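Local coordinates for 3-carboxy-cis,cis-muconate cycloisomerase (Acinetobacter calcoaceticus, PDB 1Q5N), which is a homotetrameric, mostly helical enzyme of the fumarase/aspartase (lyase) superfamily, built round long helices, at residues Val46-Ala51 with Ala100-Trp106; Val193-Gly198 with Gln225-His231; Glu265-Val269 with Asn358-Asn362; Glu268-Pro272 with Arg287-Ala292; His405-Ser411 with Leu425-Phe429. All blocks are in the same frame, centred on the assembly; numbering follows the deposited sequence.

Contact 1: Val46-Ala51 with Ala100-Trp106; sequences VIPQSA and AARYVHW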
# COMPACT_ATOMS: atom_id res chain seq x y z
N VAL A 46 -0.15 11.89 45.76
CA VAL A 46 0.78 10.79 45.47
C VAL A 46 2.27 11.12 45.64
O VAL A 46 3.06 10.22 45.92
CB VAL A 46 0.50 10.22 44.08
CG1 VAL A 46 1.47 9.06 43.77
CG2 VAL A 46 -0.96 9.76 44.02
N ILE A 47 2.71 12.35 45.42
CA ILE A 47 4.12 12.65 45.68
C ILE A 47 4.13 14.02 46.33
O ILE A 47 3.18 14.80 46.17
CB ILE A 47 5.04 12.68 44.42
CG1 ILE A 47 4.70 13.88 43.55
CG2 ILE A 47 4.98 11.33 43.70
CD1 ILE A 47 5.68 14.13 42.46
N PRO A 48 5.19 14.32 47.10
CA PRO A 48 5.27 15.62 47.77
C PRO A 48 5.36 16.81 46.84
O PRO A 48 6.12 16.80 45.87
CB PRO A 48 6.51 15.49 48.64
CG PRO A 48 7.36 14.49 47.88
CD PRO A 48 6.37 13.48 47.37
N GLN A 49 4.56 17.82 47.16
CA GLN A 49 4.52 19.04 46.38
C GLN A 49 5.91 19.59 46.23
O GLN A 49 6.22 20.29 45.25
CB GLN A 49 3.66 20.09 47.07
CG GLN A 49 3.69 21.42 46.33
CD GLN A 49 3.14 21.31 44.90
OE1 GLN A 49 2.01 20.82 44.70
NE2 GLN A 49 3.92 21.77 43.90
N SER A 50 6.76 19.29 47.19
CA SER A 50 8.11 19.79 47.13
C SER A 50 8.83 19.26 45.89
O SER A 50 9.39 20.04 45.11
CB SER A 50 8.86 19.38 48.40
OG SER A 50 10.16 18.89 48.07
N ALA A 51 8.80 17.93 45.70
CA ALA A 51 9.47 17.28 44.57
C ALA A 51 8.96 17.80 43.22
O ALA A 51 9.76 18.09 42.32
CB ALA A 51 9.28 15.76 44.66
N ALA A 100 14.13 14.86 45.05
CA ALA A 100 13.05 15.05 44.11
C ALA A 100 13.24 14.01 43.00
O ALA A 100 12.28 13.50 42.46
CB ALA A 100 13.08 16.47 43.56
N ALA A 101 14.49 13.68 42.68
CA ALA A 101 14.81 12.72 41.63
C ALA A 101 14.09 11.36 41.73
O ALA A 101 13.87 10.69 40.71
CB ALA A 101 16.32 12.51 41.57
N ARG A 102 13.71 10.96 42.93
CA ARG A 102 13.04 9.67 43.12
C ARG A 102 11.65 9.65 42.55
O ARG A 102 11.11 8.58 42.26
CB ARG A 102 12.98 9.33 44.60
CG ARG A 102 14.34 9.00 45.09
CD ARG A 102 14.50 9.10 46.57
NE ARG A 102 15.94 9.05 46.82
CZ ARG A 102 16.50 8.93 48.02
NH1 ARG A 102 15.73 8.84 49.11
NH2 ARG A 102 17.84 8.89 48.14
N TYR A 103 11.06 10.82 42.40
CA TYR A 103 9.72 10.92 41.91
C TYR A 103 9.60 11.19 40.40
O TYR A 103 8.49 11.37 39.89
CB TYR A 103 8.99 11.99 42.72
CG TYR A 103 8.99 11.64 44.18
CD1 TYR A 103 8.13 10.65 44.68
CD2 TYR A 103 9.88 12.26 45.06
CE1 TYR A 103 8.16 10.29 46.00
CE2 TYR A 103 9.92 11.91 46.39
CZ TYR A 103 9.05 10.92 46.86
OH TYR A 103 9.09 10.56 48.19
N VAL A 104 10.73 11.23 39.69
CA VAL A 104 10.69 11.45 38.24
C VAL A 104 10.13 10.18 37.57
O VAL A 104 10.62 9.08 37.85
CB VAL A 104 12.09 11.72 37.65
CG1 VAL A 104 12.02 11.84 36.12
CG2 VAL A 104 12.65 12.98 38.25
N HIS A 105 9.10 10.35 36.74
CA HIS A 105 8.53 9.24 35.99
C HIS A 105 7.87 8.23 36.92
O HIS A 105 7.84 7.04 36.62
CB HIS A 105 9.65 8.55 35.19
CG HIS A 105 9.16 7.60 34.14
ND1 HIS A 105 8.55 8.01 32.98
CD2 HIS A 105 9.26 6.24 34.05
CE1 HIS A 105 8.29 6.97 32.22
NE2 HIS A 105 8.71 5.88 32.84
N TRP A 106 7.35 8.73 38.04
CA TRP A 106 6.71 7.89 39.05
C TRP A 106 5.46 7.20 38.55
O TRP A 106 4.49 7.87 38.24
CB TRP A 106 6.34 8.73 40.30
CG TRP A 106 5.69 7.89 41.34
CD1 TRP A 106 4.43 8.05 41.87
CD2 TRP A 106 6.20 6.68 41.89
NE1 TRP A 106 4.12 7.00 42.70
CE2 TRP A 106 5.19 6.14 42.73
CE3 TRP A 106 7.42 5.98 41.75
CZ2 TRP A 106 5.36 4.92 43.43
CZ3 TRP A 106 7.59 4.76 42.44
CH2 TRP A 106 6.56 4.24 43.28

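Contact 2: Val193-Gly198 with Gln225-His231; sequences VAQLGG and QTACTWH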
# COMPACT_ATOMS: atom_id res chain seq x y z
N VAL A 193 -6.47 12.86 23.45
CA VAL A 193 -6.63 12.39 24.82
C VAL A 193 -5.26 11.99 25.34
O VAL A 193 -4.38 11.69 24.56
CB VAL A 193 -7.56 11.18 24.87
CG1 VAL A 193 -8.94 11.59 24.45
CG2 VAL A 193 -7.04 10.06 23.94
N ALA A 194 -5.11 11.98 26.66
CA ALA A 194 -3.85 11.63 27.31
C ALA A 194 -3.63 10.11 27.37
O ALA A 194 -4.57 9.34 27.21
CB ALA A 194 -3.82 12.19 28.74
N GLN A 195 -2.40 9.68 27.58
CA GLN A 195 -2.14 8.25 27.74
C GLN A 195 -1.41 8.05 29.08
O GLN A 195 -0.29 8.55 29.26
CB GLN A 195 -1.21 7.68 26.63
CG GLN A 195 -0.97 6.17 26.75
CD GLN A 195 -2.12 5.32 26.15
OE1 GLN A 195 -3.13 5.04 26.80
NE2 GLN A 195 -1.97 4.92 24.88
N LEU A 196 -2.03 7.37 30.02
CA LEU A 196 -1.33 7.08 31.29
C LEU A 196 -1.94 5.79 31.87
O LEU A 196 -3.05 5.78 32.43
CB LEU A 196 -1.46 8.23 32.29
CG LEU A 196 -0.72 7.96 33.62
CD1 LEU A 196 0.78 7.95 33.38
CD2 LEU A 196 -1.05 9.05 34.65
N GLY A 197 -1.21 4.69 31.72
CA GLY A 197 -1.72 3.42 32.18
C GLY A 197 -0.65 2.53 32.80
O GLY A 197 -0.97 1.48 33.31
N GLY A 198 0.61 2.93 32.77
CA GLY A 198 1.62 2.06 33.35
C GLY A 198 1.90 0.81 32.53
O GLY A 198 1.24 0.56 31.50
N GLN A 225 -9.66 12.65 28.62
CA GLN A 225 -9.31 11.50 29.43
C GLN A 225 -10.05 10.34 28.76
O GLN A 225 -11.09 10.57 28.18
CB GLN A 225 -9.82 11.73 30.85
CG GLN A 225 -9.54 10.61 31.81
CD GLN A 225 -10.17 10.83 33.21
OE1 GLN A 225 -10.10 9.93 34.07
NE2 GLN A 225 -10.79 12.03 33.44
N THR A 226 -9.54 9.13 28.81
CA THR A 226 -10.26 8.04 28.19
C THR A 226 -10.73 7.09 29.28
O THR A 226 -10.18 7.08 30.36
CB THR A 226 -9.33 7.25 27.20
OG1 THR A 226 -8.23 6.69 27.92
CG2 THR A 226 -8.78 8.16 26.14
N ALA A 227 -11.74 6.29 28.99
CA ALA A 227 -12.27 5.34 29.94
C ALA A 227 -11.22 4.26 30.28
O ALA A 227 -11.05 3.88 31.43
CB ALA A 227 -13.56 4.68 29.37
N CYS A 228 -10.52 3.73 29.29
CA CYS A 228 -9.51 2.73 29.60
C CYS A 228 -8.19 3.00 28.84
O CYS A 228 -8.15 3.77 27.89
CB CYS A 228 -10.06 1.31 29.32
SG CYS A 228 -10.60 1.17 27.63
N THR A 229 -7.09 2.42 29.33
CA THR A 229 -5.80 2.58 28.70
C THR A 229 -5.86 2.15 27.19
O THR A 229 -6.58 1.22 26.84
CB THR A 229 -4.77 1.74 29.44
OG1 THR A 229 -4.79 2.12 30.82
CG2 THR A 229 -3.34 1.96 28.85
N TRP A 230 -5.16 2.85 26.31
CA TRP A 230 -5.19 2.43 24.89
C TRP A 230 -3.79 2.22 24.28
O TRP A 230 -3.50 2.67 23.18
CB TRP A 230 -6.03 3.39 24.03
CG TRP A 230 -5.67 4.80 24.23
CD1 TRP A 230 -5.93 5.56 25.34
CD2 TRP A 230 -4.88 5.62 23.36
NE1 TRP A 230 -5.33 6.79 25.23
CE2 TRP A 230 -4.68 6.86 24.03
CE3 TRP A 230 -4.32 5.42 22.10
CZ2 TRP A 230 -3.92 7.91 23.47
CZ3 TRP A 230 -3.57 6.45 21.53
CH2 TRP A 230 -3.38 7.70 22.22
N HIS A 231 -2.94 1.52 25.02
CA HIS A 231 -1.61 1.17 24.55
C HIS A 231 -1.72 0.26 23.32
O HIS A 231 -0.95 0.38 22.38
CB HIS A 231 -0.88 0.41 25.66
CG HIS A 231 -0.40 1.31 26.77
ND1 HIS A 231 -0.16 0.85 28.05
CD2 HIS A 231 -0.13 2.64 26.79
CE1 HIS A 231 0.21 1.87 28.81
NE2 HIS A 231 0.24 2.96 28.07
O HOH W 1 -6.66 9.13 29.38
O HOH W 2 -5.28 4.71 32.02

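Contact 3: Glu265-Val269 with Asn358-Asn362; sequences EIAEV and NMHQN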
# COMPACT_ATOMS: atom_id res chain seq x y z
N GLU A 265 -0.07 23.33 -24.92
CA GLU A 265 -1.15 23.43 -25.88
C GLU A 265 -2.49 23.87 -25.28
O GLU A 265 -3.44 24.11 -26.01
CB GLU A 265 -1.34 22.08 -26.63
CG GLU A 265 -0.06 21.44 -27.26
CD GLU A 265 0.90 20.72 -26.27
OE1 GLU A 265 0.75 20.90 -25.04
OE2 GLU A 265 1.81 19.99 -26.73
N ILE A 266 -2.59 23.94 -23.96
CA ILE A 266 -3.86 24.35 -23.33
C ILE A 266 -3.65 25.72 -22.68
O ILE A 266 -4.41 26.65 -22.96
CB ILE A 266 -4.30 23.26 -22.33
CG1 ILE A 266 -4.54 21.97 -23.18
CG2 ILE A 266 -5.49 23.77 -21.44
CD1 ILE A 266 -4.95 20.78 -22.41
N ALA A 267 -2.64 25.83 -21.82
CA ALA A 267 -2.24 27.11 -21.25
C ALA A 267 -3.35 28.00 -20.75
O ALA A 267 -3.38 29.17 -21.09
CB ALA A 267 -1.44 27.88 -22.33
N GLU A 268 -4.25 27.46 -19.94
CA GLU A 268 -5.38 28.22 -19.44
C GLU A 268 -5.18 28.82 -18.04
O GLU A 268 -5.79 29.82 -17.68
CB GLU A 268 -6.63 27.34 -19.45
CG GLU A 268 -7.05 26.84 -20.83
CD GLU A 268 -8.23 25.89 -20.75
OE1 GLU A 268 -8.43 25.24 -19.70
OE2 GLU A 268 -8.97 25.77 -21.74
N VAL A 269 -4.30 28.19 -17.26
CA VAL A 269 -4.05 28.61 -15.90
C VAL A 269 -2.61 28.30 -15.61
O VAL A 269 -2.10 27.28 -16.09
CB VAL A 269 -4.92 27.81 -14.91
CG1 VAL A 269 -4.48 28.11 -13.55
CG2 VAL A 269 -6.41 28.16 -15.06
N ASN A 358 -6.83 32.05 -23.94
CA ASN A 358 -6.57 30.63 -24.22
C ASN A 358 -7.83 29.82 -23.87
O ASN A 358 -8.19 28.91 -24.60
CB ASN A 358 -5.34 30.15 -23.45
CG ASN A 358 -4.07 30.68 -24.08
OD1 ASN A 358 -4.09 31.04 -25.25
ND2 ASN A 358 -2.97 30.71 -23.34
N MET A 359 -8.53 30.19 -22.80
CA MET A 359 -9.76 29.48 -22.48
C MET A 359 -10.78 29.65 -23.60
O MET A 359 -11.47 28.70 -24.00
CB MET A 359 -10.36 29.98 -21.18
CG MET A 359 -9.59 29.55 -19.98
SD MET A 359 -10.27 30.27 -18.43
CE MET A 359 -9.44 29.31 -17.11
N HIS A 360 -10.84 30.88 -24.13
CA HIS A 360 -11.79 31.18 -25.21
C HIS A 360 -11.40 30.40 -26.45
O HIS A 360 -12.23 29.77 -27.08
CB HIS A 360 -11.82 32.69 -25.53
CG HIS A 360 -12.54 33.00 -26.80
ND1 HIS A 360 -13.92 32.98 -26.89
CD2 HIS A 360 -12.08 33.16 -28.07
CE1 HIS A 360 -14.28 33.10 -28.16
NE2 HIS A 360 -13.19 33.21 -28.90
N GLN A 361 -10.12 30.46 -26.79
CA GLN A 361 -9.59 29.69 -27.91
C GLN A 361 -9.80 28.19 -27.83
O GLN A 361 -10.08 27.58 -28.83
CB GLN A 361 -8.11 29.87 -28.05
CG GLN A 361 -7.76 31.12 -28.72
CD GLN A 361 -6.55 30.95 -29.61
OE1 GLN A 361 -5.77 29.97 -29.45
NE2 GLN A 361 -6.35 31.89 -30.57
N ASN A 362 -9.64 27.56 -26.66
CA ASN A 362 -9.79 26.14 -26.65
C ASN A 362 -11.25 25.78 -26.82
O ASN A 362 -11.57 24.69 -27.29
CB ASN A 362 -9.15 25.56 -25.38
CG ASN A 362 -7.67 25.89 -25.31
OD1 ASN A 362 -7.01 26.01 -26.37
ND2 ASN A 362 -7.12 26.07 -24.08
O HOH W 3 -11.44 26.23 -22.37

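Contact 4: Glu268-Pro272 with Arg287-Ala292; sequences EVFEP and RNPVAA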
# COMPACT_ATOMS: atom_id res chain seq x y z
N GLU A 268 -4.25 27.46 -19.94
CA GLU A 268 -5.38 28.22 -19.44
C GLU A 268 -5.18 28.82 -18.04
O GLU A 268 -5.79 29.82 -17.68
CB GLU A 268 -6.63 27.34 -19.45
CG GLU A 268 -7.05 26.84 -20.83
CD GLU A 268 -8.23 25.89 -20.75
OE1 GLU A 268 -8.43 25.24 -19.70
OE2 GLU A 268 -8.97 25.77 -21.74
N VAL A 269 -4.30 28.19 -17.26
CA VAL A 269 -4.05 28.61 -15.90
C VAL A 269 -2.61 28.30 -15.61
O VAL A 269 -2.10 27.28 -16.09
CB VAL A 269 -4.92 27.81 -14.91
CG1 VAL A 269 -4.48 28.11 -13.55
CG2 VAL A 269 -6.41 28.16 -15.06
N PHE A 270 -1.95 29.16 -14.85
CA PHE A 270 -0.54 28.97 -14.51
C PHE A 270 -0.22 29.16 -13.05
O PHE A 270 -0.84 29.96 -12.35
CB PHE A 270 0.35 29.93 -15.27
CG PHE A 270 0.34 29.71 -16.73
CD1 PHE A 270 -0.67 30.26 -17.52
CD2 PHE A 270 1.34 28.95 -17.33
CE1 PHE A 270 -0.70 30.03 -18.90
CE2 PHE A 270 1.32 28.72 -18.71
CZ PHE A 270 0.29 29.27 -19.49
N GLU A 271 0.79 28.44 -12.61
CA GLU A 271 1.27 28.57 -11.27
C GLU A 271 1.95 29.93 -11.19
O GLU A 271 2.46 30.40 -12.17
CB GLU A 271 2.32 27.50 -10.97
CG GLU A 271 1.77 26.19 -10.51
CD GLU A 271 2.85 25.17 -10.09
OE1 GLU A 271 4.01 25.58 -9.77
OE2 GLU A 271 2.53 23.96 -10.06
N PRO A 272 1.93 30.57 -10.00
CA PRO A 272 2.60 31.87 -9.90
C PRO A 272 4.10 31.64 -10.13
O PRO A 272 4.66 30.60 -9.78
CB PRO A 272 2.28 32.35 -8.47
CG PRO A 272 1.91 30.99 -7.71
CD PRO A 272 1.20 30.21 -8.76
N ARG A 287 8.60 27.72 -17.95
CA ARG A 287 7.42 27.69 -17.04
C ARG A 287 7.03 26.30 -16.47
O ARG A 287 6.06 25.71 -16.92
CB ARG A 287 6.19 28.31 -17.75
CG ARG A 287 5.78 29.71 -17.24
CD ARG A 287 5.31 29.60 -15.77
NE ARG A 287 5.00 30.86 -15.08
CZ ARG A 287 4.18 31.81 -15.54
NH1 ARG A 287 3.57 31.69 -16.72
NH2 ARG A 287 3.92 32.87 -14.77
N ASN A 288 7.76 25.79 -15.47
CA ASN A 288 7.44 24.45 -14.90
C ASN A 288 6.49 24.43 -13.69
O ASN A 288 6.55 25.28 -12.81
CB ASN A 288 8.73 23.72 -14.51
CG ASN A 288 9.51 23.22 -15.74
OD1 ASN A 288 9.00 23.18 -16.87
ND2 ASN A 288 10.76 22.82 -15.50
N PRO A 289 5.61 23.42 -13.61
CA PRO A 289 4.68 23.36 -12.48
C PRO A 289 5.38 22.75 -11.25
O PRO A 289 5.12 21.63 -10.84
CB PRO A 289 3.54 22.49 -13.01
CG PRO A 289 3.90 22.21 -14.46
CD PRO A 289 5.37 22.31 -14.53
N VAL A 290 6.27 23.53 -10.68
CA VAL A 290 7.02 23.11 -9.51
C VAL A 290 6.12 22.76 -8.33
O VAL A 290 6.39 21.80 -7.62
CB VAL A 290 8.03 24.21 -9.12
CG1 VAL A 290 8.73 23.86 -7.85
CG2 VAL A 290 9.05 24.35 -10.23
N ALA A 291 5.05 23.51 -8.12
CA ALA A 291 4.23 23.22 -6.97
C ALA A 291 3.45 21.91 -7.19
O ALA A 291 3.24 21.11 -6.25
CB ALA A 291 3.29 24.39 -6.68
N ALA A 292 3.04 21.68 -8.43
CA ALA A 292 2.26 20.47 -8.70
C ALA A 292 3.13 19.21 -8.48
O ALA A 292 2.65 18.23 -7.91
CB ALA A 292 1.71 20.51 -10.16

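Contact 5: His405-Ser411 with Leu425-Phe429; sequences HLKDIIS and LDEIF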
# COMPACT_ATOMS: atom_id res chain seq x y z
N HIS A 405 -17.44 25.63 -39.51
CA HIS A 405 -17.98 25.71 -38.17
C HIS A 405 -19.44 25.20 -38.24
O HIS A 405 -20.18 25.46 -39.20
CB HIS A 405 -17.93 27.18 -37.70
CG HIS A 405 -18.21 27.38 -36.24
ND1 HIS A 405 -19.47 27.27 -35.69
CD2 HIS A 405 -17.38 27.68 -35.21
CE1 HIS A 405 -19.41 27.49 -34.38
NE2 HIS A 405 -18.15 27.74 -34.06
N LEU A 406 -19.87 24.46 -37.22
CA LEU A 406 -21.23 23.97 -37.21
C LEU A 406 -22.25 25.11 -37.36
O LEU A 406 -23.33 24.89 -37.90
CB LEU A 406 -21.52 23.17 -35.92
CG LEU A 406 -22.91 22.53 -35.84
CD1 LEU A 406 -23.13 21.45 -36.93
CD2 LEU A 406 -23.08 21.95 -34.47
N LYS A 407 -21.94 26.32 -36.86
CA LYS A 407 -22.91 27.42 -36.97
C LYS A 407 -23.14 27.75 -38.47
O LYS A 407 -24.27 27.92 -38.89
CB LYS A 407 -22.45 28.70 -36.20
CG LYS A 407 -23.55 29.78 -36.11
CD LYS A 407 -23.20 30.96 -35.15
CE LYS A 407 -22.35 32.05 -35.80
NZ LYS A 407 -21.81 33.01 -34.76
N ASP A 408 -22.08 27.79 -39.25
CA ASP A 408 -22.19 28.06 -40.67
C ASP A 408 -23.09 27.07 -41.36
O ASP A 408 -23.89 27.46 -42.21
CB ASP A 408 -20.82 28.04 -41.33
CG ASP A 408 -19.91 29.11 -40.76
OD1 ASP A 408 -20.46 30.11 -40.19
OD2 ASP A 408 -18.65 28.95 -40.89
N ILE A 409 -23.03 25.80 -40.97
CA ILE A 409 -23.86 24.79 -41.61
C ILE A 409 -25.31 24.85 -41.14
O ILE A 409 -26.25 24.84 -41.92
CB ILE A 409 -23.32 23.36 -41.35
CG1 ILE A 409 -21.93 23.22 -41.93
CG2 ILE A 409 -24.30 22.32 -41.84
CD1 ILE A 409 -21.79 23.62 -43.37
N ILE A 410 -25.51 24.91 -39.84
CA ILE A 410 -26.86 24.90 -39.36
C ILE A 410 -27.64 26.13 -39.80
O ILE A 410 -28.84 26.02 -40.07
CB ILE A 410 -26.88 24.72 -37.81
CG1 ILE A 410 -27.75 23.52 -37.48
CG2 ILE A 410 -27.44 25.92 -37.10
CD1 ILE A 410 -27.07 22.55 -36.61
N SER A 411 -26.98 27.28 -39.93
CA SER A 411 -27.67 28.52 -40.31
C SER A 411 -28.24 28.51 -41.74
O SER A 411 -29.10 29.34 -42.06
CB SER A 411 -26.77 29.75 -40.13
OG SER A 411 -25.74 29.72 -41.10
N LEU A 425 -29.61 32.62 -33.47
CA LEU A 425 -28.67 31.55 -33.70
C LEU A 425 -27.34 31.88 -33.03
O LEU A 425 -26.70 30.99 -32.47
CB LEU A 425 -28.42 31.33 -35.19
CG LEU A 425 -29.34 30.32 -35.87
CD1 LEU A 425 -28.73 29.94 -37.22
CD2 LEU A 425 -29.50 29.08 -35.01
N ASP A 426 -26.90 33.14 -33.10
CA ASP A 426 -25.65 33.49 -32.46
C ASP A 426 -25.76 33.29 -30.95
O ASP A 426 -24.77 32.95 -30.30
CB ASP A 426 -25.22 34.94 -32.76
CG ASP A 426 -24.85 35.15 -34.23
OD1 ASP A 426 -24.39 34.19 -34.90
OD2 ASP A 426 -25.00 36.30 -34.70
N GLU A 427 -26.94 33.48 -30.39
CA GLU A 427 -27.13 33.31 -28.96
C GLU A 427 -27.11 31.84 -28.57
O GLU A 427 -26.52 31.46 -27.57
CB GLU A 427 -28.44 33.96 -28.49
CG GLU A 427 -28.39 35.49 -28.48
CD GLU A 427 -27.39 36.07 -27.46
OE1 GLU A 427 -26.15 36.11 -27.72
OE2 GLU A 427 -27.86 36.48 -26.38
N ILE A 428 -27.77 31.03 -29.37
CA ILE A 428 -27.79 29.60 -29.14
C ILE A 428 -26.35 29.03 -29.17
O ILE A 428 -26.03 28.14 -28.41
CB ILE A 428 -28.74 28.94 -30.17
CG1 ILE A 428 -30.17 29.05 -29.63
CG2 ILE A 428 -28.38 27.47 -30.40
CD1 ILE A 428 -31.22 29.19 -30.72
N PHE A 429 -25.47 29.58 -29.98
CA PHE A 429 -24.10 29.09 -30.06
C PHE A 429 -23.09 29.66 -29.04
O PHE A 429 -21.92 29.29 -29.11
CB PHE A 429 -23.53 29.27 -31.49
CG PHE A 429 -23.83 28.11 -32.40
CD1 PHE A 429 -25.09 27.97 -32.99
CD2 PHE A 429 -22.87 27.12 -32.63
CE1 PHE A 429 -25.39 26.86 -33.79
CE2 PHE A 429 -23.14 26.01 -33.43
CZ PHE A 429 -24.40 25.87 -34.01
O HOH W 4 -22.27 32.70 -31.74

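Contact 1: Val46-Ala51 with Ala100-Trp106
Tyr103 turns its ring toward Ile47 and Pro48 because CG stands anti to its own carbonyl carbon (chi1 -58°). In Ile47, CG2 is likewise anti to the carbonyl carbon, which lets this methyl touch both aromatic rings. Ile47 CG2 lies 3.4 Å from Tyr103 CD1 and 3.8 Å from Trp106 CD1. Ile47 runs antiparallel to both aromatic side chains. Pro48 comes over one face of the Tyr103 ring. Its CD sits 3.9 Å from the centroid of the Tyr103 ring and 17° off the ring normal, a CH-pi contact. The other face of that ring carries Arg102 CB. Ala51 CB adds a methyl 3.6 Å from Tyr103 CD2, and further on Ala51 packs against Ala100, CB to CB at 4.0 Å. At the other end, Val46 crosses Trp106 at about a right angle. Its CG1 meets the indole at the edge, 3.5 Å from Trp106 NE1. The contact joins the start of helix 49-59, with Pro48 as N-cap, to the loop between helices 82-94 and 110-146. Tyr103 and Trp106 are the first and last residues of a type II turn. Arg385 of the second subunit packs on both Tyr103 and Trp106. The two segments are joined by methyl, methylene and ring contacts, so shape and apolar burial hold them rather than directed polar bonds.

Contact 2: Val193-Gly198 with Gln225-His231
Trp230 carries the side-chain amide of Gln195 over one face of its indole. Gln195 NE2 stands 3.3 Å above the ring plane, over the centre, with amide and ring planes 36° apart. At the indole edge, in plane, lie Ala194 O and Cys228 O. Trp230 NE1 gives Ala194 O a weak hydrogen bond of 3.3 Å. The His231 ring has Thr229 CG2 over the centre of one face and Gly198 O in plane at its edge. Gln195 also grips the Trp230 backbone at both ends of its amide. Its OE1 accepts from Trp230 N at 3.0 Å, in the carbonyl plane and on a lone pair, and its NE2 gives a weak bond to Trp230 O. The bend at chi2 (81°) folds the Gln195 amide over the indole. Both segments are loops flanking helix 210-221, in the helical lyase fold, and the contact is buried. Asp115 and Asp112 of helix 110-146 hold the polar ends: Asp115 takes Gln195 NE2, and Asp112 binds His231 NE2 and the Gly197 and Gly198 amides. Val193 CG2 presses on Thr226 CG2 at a tight 3.4 Å. One water joins Ala194 O to Thr226 N. A second donates to Thr229 OG1, which also bonds to Gly201 O. Gln441 of the second subunit accepts from Thr229 N.

Contact 3: Glu265-Val269 with Asn358-Asn362
Asn362 ND2 spends its two N-H bonds on the 265-269 loop. One goes to Ile266 O at 3.0 Å. The other goes to Glu268 OE2, also at 3.0 Å and nearly straight (175°). Both acceptors lie within 1° of the Asn362 amide plane. The carboxylate oxygen is met on its anti side, 34° out of plane. Glu268 OE2 also takes a water proton, and that water donates to Met359 O as well. Arg155 of the same chain forms a salt bridge with Glu268 OE2, so this buried oxygen has several donors. One turn earlier, Asn358 ND2 gives a 2.8 Å bond to Ala267 O. Met359 lies against Glu268: its CG meets Glu268 CB at 3.7 Å, and its CE reaches Val269 CG2 on the strand. The Glu265 carboxylate points elsewhere, to Arg155 of the third subunit. Two asparagines one turn apart on helix 356-364 thus tie the helix to backbone carbonyls of the loop that leads into strand 269-270, which pairs antiparallel with 353-354.

Contact 4: Glu268-Pro272 with Arg287-Ala292
Glu271 places its carboxylate at the first turn of helix 290-311, where both oxygens take backbone N-H groups. Its OE1 accepts from Ala291 N at 2.8 Å (168°). Its OE2 accepts from Ala292 N at 2.8 Å with a more bent angle of 141°. Both oxygens are met on the syn side. An extended chain beyond CG carries the carboxylate there. Pro289, the N-cap residue and centre of an inverse gamma turn, brings CB within 3.4 Å of Glu271 OE2. Trp258 NE1 gives that oxygen a further bond. On the other flank Arg287, which is poorly ordered, lies near Phe270, so the details of that approach are uncertain. Arg287 NH2 forms a salt bridge with Glu353. Trp157 of the third subunit and Leu321 of the fourth pack on Pro289. A negative side chain at a helix N-terminus suits the helix dipole, so the buried Glu271 carboxylate is probably stabilised there in its ionised form.

Contact 5: His405-Ser411 with Leu425-Phe429
Lys407 runs across the ring of Phe429 and ends on Asp426. Its CB sits over the centre of the ring face, 3.8 Å from the Phe429 centroid and 7° off the normal, a CH-pi contact. CG comes next, 3.9 Å from Phe429 CD1. CD passes Phe429 CG at 4.0 Å and already nears Asp426 OD1. CE lies close to the same oxygen. The bend at chi3 (84°) turns the tip off the ring, and NZ closes a salt bridge of 2.8 Å with Asp426 OD1. The ammonium meets that oxygen from above the carboxylate plane, 49° out of it. A water accepts from Lys407 NZ and donates to Asp426 O, which gives the ammonium a second partner. The two helices, 406-410 and 422-428, belong to the C-terminal helical region of this lyase family. Helix 372-383 backs them, with Val375 on both Ile410 and Phe429. Phe429 is enclosed by several residues: Ile410 CG2 is 4.0 Å from its CE1, and Leu406 CG is near its CZ. His405 CE1 comes near Phe429 CD2, with the two rings set obliquely. His405 is also the N-cap of helix 406-410, where its ND1 takes the Lys407 N-H in the imidazole plane. At the far end, Leu425 CD1 packs 3.5 Å from Ser411 CB.

In the fold
The contacts follow one another along an elongated chain, except that contacts 3 and 4 start from the same segment and share Glu268 and Val269. Contacts 1 and 2 lie on one side of the chain's centre, with centres about 21 Å apart, and helix 110-146 follows the loop of contact 1 and borders contact 2. Both touch the second subunit. Contacts 3, 4 and 5 lie on the opposite side. Contacts 3 and 4, about 14 Å apart between centres, meet round strand 269-270 and touch the third subunit. Contact 5 is in the C-terminal region, about 87 Å from contact 1 between centres. Contact 4 also touches the fourth subunit, while no other chain touches contact 5. Contacts 1 to 4 thus lie beside subunit interfaces.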